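Local coordinates for protein integral membrane indolylacetylinositol arabinosyltransferase EmbC (Mycolicibacterium smegmatis, PDB 7BVE) that probably transfers arabinose residues in building the arabinan of the mycobacterial cell wall, as an integral membrane enzyme that binds the drug ethambutol, at residues Leu25-Ala30 against Ala465-Ile470; Arg88-Ser93 against Gly106-Arg111; Gly185-Leu190 against Pro1045-Ala1050; Leu393-Ser398 against Ala412-Ile417. All coordinates share one frame; numbering follows the deposited sequence.

Interaction 1 (Leu25-Ala30 against Ala465-Ile470); sequences LGTLMA and AGTVTI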
loop_
_atom_site.group_PDB
_atom_site.type_symbol
_atom_site.label_atom_id
_atom_site.label_comp_id
_atom_site.label_asym_id
_atom_site.label_seq_id
_atom_site.Cartn_x
_atom_site.Cartn_y
_atom_site.Cartn_z
ATOM N N LEU A 25 52.885 0.895 -0.766
ATOM C CA LEU A 25 52.921 -0.459 -1.314
ATOM C C LEU A 25 51.634 -1.224 -1.036
ATOM O O LEU A 25 51.165 -1.982 -1.897
ATOM C CB LEU A 25 54.121 -1.219 -0.780
ATOM C CG LEU A 25 55.440 -0.776 -1.416
ATOM C CD1 LEU A 25 56.619 -1.417 -0.730
ATOM C CD2 LEU A 25 55.404 -1.172 -2.864
ATOM N N GLY A 26 51.034 -1.026 0.140
ATOM C CA GLY A 26 49.760 -1.665 0.417
ATOM C C GLY A 26 48.639 -1.142 -0.460
ATOM O O GLY A 26 47.813 -1.918 -0.952
ATOM N N THR A 27 48.629 0.171 -0.714
ATOM C CA THR A 27 47.608 0.747 -1.585
ATOM C C THR A 27 47.764 0.265 -3.027
ATOM O O THR A 27 46.768 -0.048 -3.693
ATOM C CB THR A 27 47.670 2.270 -1.513
ATOM O OG1 THR A 27 47.604 2.675 -0.144
ATOM C CG2 THR A 27 46.502 2.894 -2.245
ATOM N N LEU A 28 49.003 0.148 -3.511
ATOM C CA LEU A 28 49.219 -0.325 -4.880
ATOM C C LEU A 28 48.885 -1.807 -5.035
ATOM O O LEU A 28 48.247 -2.202 -6.020
ATOM C CB LEU A 28 50.656 -0.039 -5.320
ATOM C CG LEU A 28 50.928 1.260 -6.083
ATOM C CD1 LEU A 28 50.648 2.515 -5.272
ATOM C CD2 LEU A 28 52.373 1.254 -6.531
ATOM N N MET A 29 49.292 -2.646 -4.076
ATOM C CA MET A 29 48.921 -4.057 -4.136
ATOM C C MET A 29 47.430 -4.291 -3.938
ATOM O O MET A 29 46.932 -5.344 -4.347
ATOM C CB MET A 29 49.683 -4.864 -3.090
ATOM C CG MET A 29 51.167 -5.000 -3.326
ATOM S SD MET A 29 51.574 -5.992 -4.762
ATOM C CE MET A 29 53.350 -5.789 -4.800
ATOM N N ALA A 30 46.709 -3.360 -3.314
ATOM C CA ALA A 30 45.259 -3.469 -3.223
ATOM C C ALA A 30 44.543 -3.005 -4.479
ATOM O O ALA A 30 43.507 -3.569 -4.832
ATOM C CB ALA A 30 44.743 -2.671 -2.029
ATOM N N ALA A 465 44.815 1.369 5.115
ATOM C CA ALA A 465 43.727 0.841 5.926
ATOM C C ALA A 465 42.390 0.949 5.216
ATOM O O ALA A 465 41.511 0.109 5.426
ATOM C CB ALA A 465 43.672 1.575 7.262
ATOM N N GLY A 466 42.214 1.964 4.372
ATOM C CA GLY A 466 40.982 2.066 3.612
ATOM C C GLY A 466 40.869 1.022 2.518
ATOM O O GLY A 466 39.771 0.549 2.219
ATOM N N THR A 467 41.991 0.647 1.906
ATOM C CA THR A 467 41.949 -0.298 0.796
ATOM C C THR A 467 42.272 -1.736 1.184
ATOM O O THR A 467 42.370 -2.580 0.293
ATOM C CB THR A 467 42.906 0.132 -0.315
ATOM O OG1 THR A 467 44.250 0.097 0.175
ATOM C CG2 THR A 467 42.576 1.530 -0.798
ATOM N N VAL A 468 42.457 -2.042 2.470
ATOM C CA VAL A 468 42.715 -3.424 2.879
ATOM C C VAL A 468 41.535 -4.376 2.631
ATOM O O VAL A 468 41.732 -5.592 2.582
ATOM C CB VAL A 468 43.141 -3.446 4.370
ATOM C CG1 VAL A 468 41.956 -3.245 5.288
ATOM C CG2 VAL A 468 43.926 -4.701 4.729
ATOM N N THR A 469 40.321 -3.865 2.426
ATOM C CA THR A 469 39.152 -4.733 2.301
ATOM C C THR A 469 39.032 -5.352 0.905
ATOM O O THR A 469 38.362 -6.384 0.739
ATOM C CB THR A 469 37.904 -3.922 2.672
ATOM O OG1 THR A 469 38.174 -3.203 3.880
ATOM C CG2 THR A 469 36.709 -4.818 2.962
ATOM N N ILE A 470 39.711 -4.775 -0.090
ATOM C CA ILE A 470 39.698 -5.299 -1.454
ATOM C C ILE A 470 40.356 -6.676 -1.522
ATOM O O ILE A 470 39.970 -7.520 -2.339
ATOM C CB ILE A 470 40.360 -4.262 -2.384
ATOM C CG1 ILE A 470 39.531 -2.983 -2.383
ATOM C CG2 ILE A 470 40.471 -4.736 -3.812
ATOM C CD1 ILE A 470 40.190 -1.831 -3.081
#
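The helical segment Leu25-Ala30 passes the C-terminal turns of helix 456-467, with the CA atoms of Ala30 and Thr467 6.1 Å apart, and a type I beta turn from Thr467 to Ile470 then swings the chain past Ala30. The contact is small, made mainly by Ala30 and Thr467 with Ile470 at one end, and no hydrogen bond crosses it. Ala30 is its focus: its methyl group points at the other segment and rests on both the backbone and the side chain of Thr467, with CB 3.3 Å from Thr467 O and 3.6 Å from Thr467 OG1. A lone methyl suits this place, since it lets the two backbones come near. Thr467 puts OG1 between its own backbone N and carbonyl carbon (chi1 64°), which turns the hydroxyl back along its helix to bond Ala463 O, with a weak bond to Ala464 O as well. That hydroxyl also lies 3.8 Å from Thr27 CA. Thr27 OG1 likewise bonds a carbonyl four residues back, Gly23 O, so both hydroxyls are bonded within their own helices although they lie near each other. At the end of the turn, Ile470 has CG2 anti to its backbone N, and this branch reaches to 3.4 Å from Ala30 O, while its side chain also touches Thr33 and Pro34. Helix 214-238 lies beside both segments, meeting Leu25 and Val468. The contact seats helix 14-32 against the end of predicted transmembrane helix 456-467 and its following turn, joining it to the GT-C membrane domain.

Interaction 2 (Arg88-Ser93 against Gly106-Arg111); sequences RSVLLS and GLLIER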
loop_
_atom_site.group_PDB
_atom_site.type_symbol
_atom_site.label_atom_id
_atom_site.label_comp_id
_atom_site.label_asym_id
_atom_site.label_seq_id
_atom_site.Cartn_x
_atom_site.Cartn_y
_atom_site.Cartn_z
ATOM N N ARG A 88 8.100 -44.103 -30.957
ATOM C CA ARG A 88 9.381 -43.437 -30.772
ATOM C C ARG A 88 9.383 -42.150 -31.580
ATOM O O ARG A 88 9.525 -42.183 -32.804
ATOM C CB ARG A 88 10.504 -44.364 -31.216
ATOM C CG ARG A 88 10.572 -45.632 -30.415
ATOM C CD ARG A 88 11.678 -46.538 -30.893
ATOM N NE ARG A 88 11.678 -47.793 -30.152
ATOM C CZ ARG A 88 12.334 -47.990 -29.015
ATOM N NH1 ARG A 88 12.270 -49.165 -28.409
ATOM N NH2 ARG A 88 13.054 -47.015 -28.482
ATOM N N SER A 89 9.228 -41.010 -30.910
ATOM C CA SER A 89 9.114 -39.748 -31.630
ATOM C C SER A 89 10.444 -39.007 -31.720
ATOM O O SER A 89 10.904 -38.691 -32.820
ATOM C CB SER A 89 8.046 -38.862 -30.983
ATOM O OG SER A 89 6.760 -39.420 -31.164
ATOM N N VAL A 90 11.074 -38.724 -30.588
ATOM C CA VAL A 90 12.243 -37.855 -30.603
ATOM C C VAL A 90 13.490 -38.658 -30.943
ATOM O O VAL A 90 13.653 -39.814 -30.539
ATOM C CB VAL A 90 12.387 -37.090 -29.272
ATOM C CG1 VAL A 90 11.168 -36.237 -29.030
ATOM C CG2 VAL A 90 12.615 -38.009 -28.105
ATOM N N LEU A 91 14.346 -38.054 -31.756
ATOM C CA LEU A 91 15.672 -38.575 -32.040
ATOM C C LEU A 91 16.694 -38.082 -31.038
ATOM O O LEU A 91 17.624 -38.820 -30.697
ATOM C CB LEU A 91 16.098 -38.158 -33.450
ATOM C CG LEU A 91 17.456 -38.578 -34.004
ATOM C CD1 LEU A 91 17.512 -40.056 -34.181
ATOM C CD2 LEU A 91 17.713 -37.893 -35.314
ATOM N N LEU A 92 16.512 -36.862 -30.543
ATOM C CA LEU A 92 17.430 -36.211 -29.630
ATOM C C LEU A 92 16.682 -35.051 -29.001
ATOM O O LEU A 92 15.766 -34.500 -29.605
ATOM C CB LEU A 92 18.680 -35.739 -30.368
ATOM C CG LEU A 92 19.929 -35.282 -29.642
ATOM C CD1 LEU A 92 21.082 -35.692 -30.499
ATOM C CD2 LEU A 92 19.939 -33.785 -29.450
ATOM N N SER A 93 17.077 -34.690 -27.790
ATOM C CA SER A 93 16.394 -33.650 -27.041
ATOM C C SER A 93 17.331 -33.151 -25.959
ATOM O O SER A 93 18.322 -33.802 -25.631
ATOM C CB SER A 93 15.100 -34.170 -26.425
ATOM O OG SER A 93 14.477 -33.174 -25.646
ATOM N N GLY A 106 13.314 -25.728 -24.682
ATOM C CA GLY A 106 14.475 -26.511 -25.044
ATOM C C GLY A 106 14.565 -26.869 -26.507
ATOM O O GLY A 106 14.019 -26.171 -27.359
ATOM N N LEU A 107 15.255 -27.957 -26.808
ATOM C CA LEU A 107 15.516 -28.379 -28.173
ATOM C C LEU A 107 14.919 -29.752 -28.417
ATOM O O LEU A 107 14.881 -30.589 -27.515
ATOM C CB LEU A 107 17.016 -28.424 -28.429
ATOM C CG LEU A 107 17.634 -28.584 -29.813
ATOM C CD1 LEU A 107 18.911 -27.887 -29.689
ATOM C CD2 LEU A 107 17.916 -30.008 -30.187
ATOM N N LEU A 108 14.475 -29.988 -29.649
ATOM C CA LEU A 108 13.892 -31.257 -30.053
ATOM C C LEU A 108 14.192 -31.507 -31.520
ATOM O O LEU A 108 14.130 -30.590 -32.337
ATOM C CB LEU A 108 12.375 -31.278 -29.833
ATOM C CG LEU A 108 11.789 -31.332 -28.424
ATOM C CD1 LEU A 108 10.322 -31.060 -28.472
ATOM C CD2 LEU A 108 12.017 -32.687 -27.836
ATOM N N ILE A 109 14.525 -32.749 -31.849
ATOM C CA ILE A 109 14.669 -33.187 -33.232
ATOM C C ILE A 109 13.571 -34.236 -33.406
ATOM O O ILE A 109 13.759 -35.291 -34.021
ATOM C CB ILE A 109 16.093 -33.691 -33.537
ATOM C CG1 ILE A 109 17.101 -32.639 -33.094
ATOM C CG2 ILE A 109 16.350 -33.810 -35.030
ATOM C CD1 ILE A 109 18.525 -33.081 -33.185
ATOM N N GLU A 110 12.434 -33.967 -32.765
ATOM C CA GLU A 110 11.223 -34.778 -32.799
ATOM C C GLU A 110 10.743 -34.988 -34.228
ATOM O O GLU A 110 10.970 -34.140 -35.091
ATOM C CB GLU A 110 10.141 -34.090 -31.956
ATOM C CG GLU A 110 8.870 -34.889 -31.705
ATOM C CD GLU A 110 7.873 -34.147 -30.837
ATOM O OE1 GLU A 110 8.158 -32.992 -30.458
ATOM O OE2 GLU A 110 6.804 -34.717 -30.530
ATOM N N ARG A 111 10.097 -36.116 -34.496
ATOM C CA ARG A 111 9.512 -36.391 -35.799
ATOM C C ARG A 111 8.027 -36.069 -35.757
ATOM O O ARG A 111 7.233 -36.844 -35.219
ATOM C CB ARG A 111 9.726 -37.842 -36.201
ATOM C CG ARG A 111 9.145 -38.172 -37.548
ATOM C CD ARG A 111 9.338 -39.626 -37.857
ATOM N NE ARG A 111 8.707 -40.468 -36.851
ATOM C CZ ARG A 111 7.424 -40.803 -36.845
ATOM N NH1 ARG A 111 6.616 -40.371 -37.801
ATOM N NH2 ARG A 111 6.948 -41.576 -35.880
#
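With CG anti to its backbone N (chi1 -167°), Leu92 lies beside Ile109, whose CG1 sits next to the backbone N (chi1 -52°), so that both side chains run the same way and Ile109 CD1 comes 3.9 Å from Leu92 CB. The same pair carries the straighter of two backbone bonds: Ile109 N gives its hydrogen to Leu92 O at 3.1 Å, at 158° and in the carbonyl plane. The second, from Arg111 N to Ser89 O at 3.2 Å, is more bent, its donor well above the carbonyl plane. Between them the chain turns a corner at Leu91.

On the face of Val90, Ser93, Leu108 and Glu110, Leu108 CD2 meets Val90 CG1 at 3.8 Å and packs on Ser93. The small Ser93 accommodates that branch, and its OG is held by Val95 O. Val90 CG1 also touches the aliphatic CB and CG of Glu110. Leucine and isoleucine suit the buried side, where Leu107 and Ile109 both rest on Val118, and across the sandwich Leu107 meets Phe143 and Ile109 meets Leu141. This is a short, broken antiparallel strand pair at the outer side of the sheet with strands 107-112 and 115-120, in the concanavalin-like domain.

Interaction 3 (Gly185-Leu190 against Pro1045-Ala1050); sequences GVFTDL and PWYPDA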
loop_
_atom_site.group_PDB
_atom_site.type_symbol
_atom_site.label_atom_id
_atom_site.label_comp_id
_atom_site.label_asym_id
_atom_site.label_seq_id
_atom_site.Cartn_x
_atom_site.Cartn_y
_atom_site.Cartn_z
ATOM N N GLY A 185 19.668 -32.279 -19.562
ATOM C CA GLY A 185 20.160 -33.605 -19.871
ATOM C C GLY A 185 20.076 -33.820 -21.358
ATOM O O GLY A 185 19.701 -32.894 -22.064
ATOM N N VAL A 186 20.428 -34.993 -21.865
ATOM C CA VAL A 186 20.286 -35.298 -23.284
ATOM C C VAL A 186 19.501 -36.592 -23.389
ATOM O O VAL A 186 20.011 -37.659 -23.034
ATOM C CB VAL A 186 21.634 -35.416 -24.000
ATOM C CG1 VAL A 186 21.428 -35.809 -25.443
ATOM C CG2 VAL A 186 22.401 -34.114 -23.931
ATOM N N PHE A 187 18.271 -36.506 -23.882
ATOM C CA PHE A 187 17.333 -37.615 -23.875
ATOM C C PHE A 187 17.073 -38.081 -25.300
ATOM O O PHE A 187 17.251 -37.331 -26.257
ATOM C CB PHE A 187 16.027 -37.198 -23.211
ATOM C CG PHE A 187 16.209 -36.664 -21.836
ATOM C CD1 PHE A 187 16.472 -37.493 -20.776
ATOM C CD2 PHE A 187 16.102 -35.313 -21.600
ATOM C CE1 PHE A 187 16.652 -36.991 -19.520
ATOM C CE2 PHE A 187 16.272 -34.811 -20.347
ATOM C CZ PHE A 187 16.542 -35.642 -19.309
ATOM N N THR A 188 16.648 -39.332 -25.438
ATOM C CA THR A 188 16.422 -39.923 -26.751
ATOM C C THR A 188 15.393 -41.037 -26.620
ATOM O O THR A 188 14.962 -41.382 -25.516
ATOM C CB THR A 188 17.719 -40.453 -27.346
ATOM O OG1 THR A 188 17.465 -40.940 -28.666
ATOM C CG2 THR A 188 18.251 -41.576 -26.512
ATOM N N ASP A 189 14.994 -41.601 -27.763
ATOM C CA ASP A 189 14.070 -42.730 -27.795
ATOM C C ASP A 189 14.591 -43.908 -28.602
ATOM O O ASP A 189 13.788 -44.721 -29.060
ATOM C CB ASP A 189 12.699 -42.338 -28.358
ATOM C CG ASP A 189 11.880 -41.525 -27.390
ATOM O OD1 ASP A 189 12.160 -41.582 -26.180
ATOM O OD2 ASP A 189 10.915 -40.870 -27.828
ATOM N N LEU A 190 15.894 -44.023 -28.803
ATOM C CA LEU A 190 16.445 -45.171 -29.501
ATOM C C LEU A 190 17.188 -46.064 -28.515
ATOM O O LEU A 190 17.380 -45.717 -27.349
ATOM C CB LEU A 190 17.365 -44.718 -30.628
ATOM C CG LEU A 190 16.720 -43.854 -31.704
ATOM C CD1 LEU A 190 17.745 -43.477 -32.735
ATOM C CD2 LEU A 190 15.570 -44.577 -32.339
ATOM N N PRO A 1045 11.573 -39.089 -11.822
ATOM C CA PRO A 1045 12.014 -38.697 -13.158
ATOM C C PRO A 1045 11.058 -39.187 -14.229
ATOM O O PRO A 1045 10.379 -40.200 -14.065
ATOM C CB PRO A 1045 13.375 -39.388 -13.291
ATOM C CG PRO A 1045 13.795 -39.683 -11.913
ATOM C CD PRO A 1045 12.541 -39.988 -11.182
ATOM N N TRP A 1046 11.005 -38.446 -15.338
ATOM C CA TRP A 1046 10.243 -38.921 -16.487
ATOM C C TRP A 1046 10.933 -40.101 -17.153
ATOM O O TRP A 1046 10.276 -41.071 -17.543
ATOM C CB TRP A 1046 10.030 -37.813 -17.511
ATOM C CG TRP A 1046 9.177 -36.689 -17.093
ATOM C CD1 TRP A 1046 9.581 -35.440 -16.788
ATOM C CD2 TRP A 1046 7.763 -36.704 -16.934
ATOM N NE1 TRP A 1046 8.511 -34.659 -16.456
ATOM C CE2 TRP A 1046 7.378 -35.417 -16.533
ATOM C CE3 TRP A 1046 6.781 -37.682 -17.092
ATOM C CZ2 TRP A 1046 6.057 -35.080 -16.287
ATOM C CZ3 TRP A 1046 5.473 -37.347 -16.844
ATOM C CH2 TRP A 1046 5.120 -36.056 -16.448
ATOM N N TYR A 1047 12.253 -40.034 -17.315
ATOM C CA TYR A 1047 12.975 -41.177 -17.853
ATOM C C TYR A 1047 13.759 -41.839 -16.726
ATOM O O TYR A 1047 14.783 -41.291 -16.286
ATOM C CB TYR A 1047 13.921 -40.780 -18.994
ATOM C CG TYR A 1047 13.277 -40.372 -20.303
ATOM C CD1 TYR A 1047 11.903 -40.392 -20.487
ATOM C CD2 TYR A 1047 14.058 -40.045 -21.385
ATOM C CE1 TYR A 1047 11.339 -40.029 -21.698
ATOM C CE2 TYR A 1047 13.508 -39.696 -22.588
ATOM C CZ TYR A 1047 12.159 -39.689 -22.743
ATOM O OH TYR A 1047 11.643 -39.333 -23.963
ATOM N N PRO A 1048 13.337 -43.005 -16.230
ATOM C CA PRO A 1048 14.042 -43.622 -15.101
ATOM C C PRO A 1048 15.386 -44.229 -15.462
ATOM O O PRO A 1048 16.208 -44.439 -14.562
ATOM C CB PRO A 1048 13.063 -44.700 -14.631
ATOM C CG PRO A 1048 11.734 -44.272 -15.171
ATOM C CD PRO A 1048 12.043 -43.647 -16.481
ATOM N N ASP A 1049 15.640 -44.516 -16.737
ATOM C CA ASP A 1049 16.892 -45.113 -17.192
ATOM C C ASP A 1049 17.942 -44.078 -17.581
ATOM O O ASP A 1049 18.813 -44.365 -18.411
ATOM C CB ASP A 1049 16.619 -46.053 -18.364
ATOM C CG ASP A 1049 15.855 -45.376 -19.494
ATOM O OD1 ASP A 1049 15.395 -44.227 -19.316
ATOM O OD2 ASP A 1049 15.723 -45.988 -20.571
ATOM N N ALA A 1050 17.883 -42.884 -17.008
ATOM C CA ALA A 1050 18.800 -41.799 -17.336
ATOM C C ALA A 1050 19.853 -41.710 -16.240
ATOM O O ALA A 1050 19.585 -41.210 -15.147
ATOM C CB ALA A 1050 18.041 -40.489 -17.490
#
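Tyr1047 and Phe187 bury the most area here, with Asp189 next. The Tyr1047 side chain reaches out of its loop, and its CD2-CE2 side lies against Phe187: CD2 is 3.6 Å from Phe187 CD1, and CE2 is 3.6 Å from Phe187 CB. The ring planes stand at 89°, with centroids 5.4 Å apart, and the two side chains cross obliquely. In both, CG is anti to the carbonyl carbon. An aromatic pair suits the site, because broad flat groups can bridge two loops whose backbones stay apart, the nearest CA atoms (Phe187 and Ala1050) being 7.9 Å from each other. Ala1050 CB adds a small methyl at the edge of the Phe187 ring, 4.3 Å from CE1.

The phenol end of Tyr1047 arrives at Asp189, whose OD1 is 3.2 Å from Tyr1047 OH. The other carboxylate oxygen, OD2, forms a salt bridge with Lys97, a neighbour that would tend to keep the aspartate ionised.

The type I turn Tyr1047-Ala1050 joins strand 1039-1045 to strand 1051-1052 in the C-terminal domain, next to strand 1020-1029. Gly185-Leu190 belongs to the concanavalin-like domain, so the contact is one between domains; it lies in the loop between strands 171-175 and 201-203, tied by a backbone hydrogen bond between Phe187 and Ser93 of strand 90-93.

Interaction 4 (Leu393-Ser398 against Ala412-Ile417); sequences LLTWCS and AVAIII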
loop_
_atom_site.group_PDB
_atom_site.type_symbol
_atom_site.label_atom_id
_atom_site.label_comp_id
_atom_site.label_asym_id
_atom_site.label_seq_id
_atom_site.Cartn_x
_atom_site.Cartn_y
_atom_site.Cartn_z
ATOM N N LEU A 393 28.596 0.602 16.324
ATOM C CA LEU A 393 29.047 0.984 17.664
ATOM C C LEU A 393 30.563 1.024 17.781
ATOM O O LEU A 393 31.114 1.960 18.365
ATOM C CB LEU A 393 28.494 0.051 18.727
ATOM C CG LEU A 393 27.099 0.321 19.225
ATOM C CD1 LEU A 393 26.847 -0.694 20.268
ATOM C CD2 LEU A 393 27.063 1.700 19.819
ATOM N N LEU A 394 31.256 0.019 17.249
ATOM C CA LEU A 394 32.709 0.012 17.375
ATOM C C LEU A 394 33.365 1.086 16.519
ATOM O O LEU A 394 34.416 1.613 16.901
ATOM C CB LEU A 394 33.264 -1.360 17.026
ATOM C CG LEU A 394 32.921 -2.471 18.010
ATOM C CD1 LEU A 394 33.457 -3.786 17.508
ATOM C CD2 LEU A 394 33.476 -2.152 19.372
ATOM N N THR A 395 32.742 1.463 15.399
ATOM C CA THR A 395 33.244 2.579 14.603
ATOM C C THR A 395 33.134 3.891 15.365
ATOM O O THR A 395 34.101 4.662 15.433
ATOM C CB THR A 395 32.482 2.664 13.284
ATOM O OG1 THR A 395 32.589 1.421 12.590
ATOM C CG2 THR A 395 33.064 3.736 12.412
ATOM N N TRP A 396 31.968 4.150 15.974
ATOM C CA TRP A 396 31.799 5.381 16.745
ATOM C C TRP A 396 32.697 5.408 17.974
ATOM O O TRP A 396 33.228 6.462 18.330
ATOM C CB TRP A 396 30.347 5.550 17.175
ATOM C CG TRP A 396 30.095 6.845 17.899
ATOM C CD1 TRP A 396 30.051 8.085 17.358
ATOM C CD2 TRP A 396 29.919 7.024 19.307
ATOM N NE1 TRP A 396 29.816 9.024 18.320
ATOM C CE2 TRP A 396 29.739 8.399 19.532
ATOM C CE3 TRP A 396 29.892 6.156 20.397
ATOM C CZ2 TRP A 396 29.526 8.923 20.795
ATOM C CZ3 TRP A 396 29.696 6.680 21.649
ATOM C CH2 TRP A 396 29.515 8.050 21.842
ATOM N N CYS A 397 32.913 4.257 18.613
ATOM C CA CYS A 397 33.754 4.228 19.806
ATOM C C CYS A 397 35.224 4.430 19.466
ATOM O O CYS A 397 35.938 5.123 20.199
ATOM C CB CYS A 397 33.555 2.920 20.562
ATOM S SG CYS A 397 31.941 2.750 21.329
ATOM N N SER A 398 35.687 3.875 18.341
ATOM C CA SER A 398 37.072 4.090 17.934
ATOM C C SER A 398 37.318 5.537 17.531
ATOM O O SER A 398 38.355 6.114 17.884
ATOM C CB SER A 398 37.430 3.161 16.782
ATOM O OG SER A 398 37.336 1.808 17.168
ATOM N N ALA A 412 42.158 4.988 12.112
ATOM C CA ALA A 412 42.431 4.023 11.049
ATOM C C ALA A 412 41.752 2.683 11.321
ATOM O O ALA A 412 41.261 2.020 10.393
ATOM C CB ALA A 412 43.935 3.838 10.887
ATOM N N VAL A 413 41.698 2.279 12.592
ATOM C CA VAL A 413 40.979 1.066 12.974
ATOM C C VAL A 413 39.485 1.223 12.713
ATOM O O VAL A 413 38.815 0.284 12.267
ATOM C CB VAL A 413 41.290 0.719 14.443
ATOM C CG1 VAL A 413 40.401 -0.374 14.962
ATOM C CG2 VAL A 413 42.717 0.265 14.561
ATOM N N ALA A 414 38.952 2.428 12.927
ATOM C CA ALA A 414 37.551 2.687 12.622
ATOM C C ALA A 414 37.277 2.639 11.128
ATOM O O ALA A 414 36.200 2.209 10.709
ATOM C CB ALA A 414 37.144 4.038 13.183
ATOM N N ILE A 415 38.239 3.071 10.308
ATOM C CA ILE A 415 38.095 2.950 8.855
ATOM C C ILE A 415 38.070 1.483 8.431
ATOM O O ILE A 415 37.256 1.082 7.586
ATOM C CB ILE A 415 39.208 3.738 8.138
ATOM C CG1 ILE A 415 39.020 5.233 8.347
ATOM C CG2 ILE A 415 39.231 3.465 6.657
ATOM C CD1 ILE A 415 40.172 6.043 7.859
ATOM N N ILE A 416 38.924 0.656 9.044
ATOM C CA ILE A 416 38.937 -0.781 8.746
ATOM C C ILE A 416 37.616 -1.441 9.142
ATOM O O ILE A 416 37.029 -2.199 8.362
ATOM C CB ILE A 416 40.134 -1.463 9.432
ATOM C CG1 ILE A 416 41.438 -1.001 8.802
ATOM C CG2 ILE A 416 40.033 -2.967 9.355
ATOM C CD1 ILE A 416 42.649 -1.472 9.543
ATOM N N ILE A 417 37.107 -1.128 10.336
ATOM C CA ILE A 417 35.861 -1.736 10.813
ATOM C C ILE A 417 34.666 -1.255 9.991
ATOM O O ILE A 417 33.764 -2.039 9.668
ATOM C CB ILE A 417 35.677 -1.452 12.316
ATOM C CG1 ILE A 417 36.769 -2.138 13.122
ATOM C CG2 ILE A 417 34.347 -1.943 12.824
ATOM C CD1 ILE A 417 36.788 -1.729 14.561
#
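Leu394 O is gripped twice, by Ser398 N at 3.0 Å as in any alpha helix and by Ser398 OG at 2.9 Å. The hydroxyl reaches back because OG lies beside the serine's own backbone N (chi1 -62°), and it approaches from above the carbonyl plane. This contact is a helical hairpin of the GT-C membrane domain: helices 385-405 and 409-422 follow one another closely and run antiparallel, the short segments at 166° with their axes 8.5 Å apart at the closest point.

Such proximity suits small residues. Ala414 points its methyl at the partner helix, where CB meets Ser398 CB at 3.7 Å and also faces Thr395 O. Serine is at home here because its hydroxyl is tied into its own helix, leaving CB for packing. Thr395 likewise spends its OG1 on Gly391 O, so that no hydrogen bond is needed between the helices. The larger Ile417 packs beside Leu394, its CD1 lying 4.3 Å from Leu394 CB. Helices 332-349 and 548-564 pack on other sides of segment 393-398, through Leu393 and Trp396. Thr395 and Ile417 slide past each other in opposite directions, and the CG2 branch of Ile417 ends 3.8 Å from Thr395 OG1.

How the interactions relate
From the N terminus, residues 25-30 open interaction 1, and the chain then enters the concanavalin-like domain, where interaction 2 closes a short loop at 106-111. Interaction 3 opens at 185-190. Back in the membrane domain, interaction 4 opens and closes a hairpin before 465-470 completes interaction 1, so interactions 2 and 4 both fall within its loop. Interaction 3 closes last, at 1045-1050; it spans interaction 4 and crosses interaction 1, tying the N-terminal sheet domain to the C-terminal one. Interactions 2 and 3 touch through probable hydrogen bonds, Arg88 NH2 to Asp189 O and Thr188 OG1 to Leu91 O; interactions 1 and 4 pack through Ala465 on Ile416, their centres about 17 Å apart.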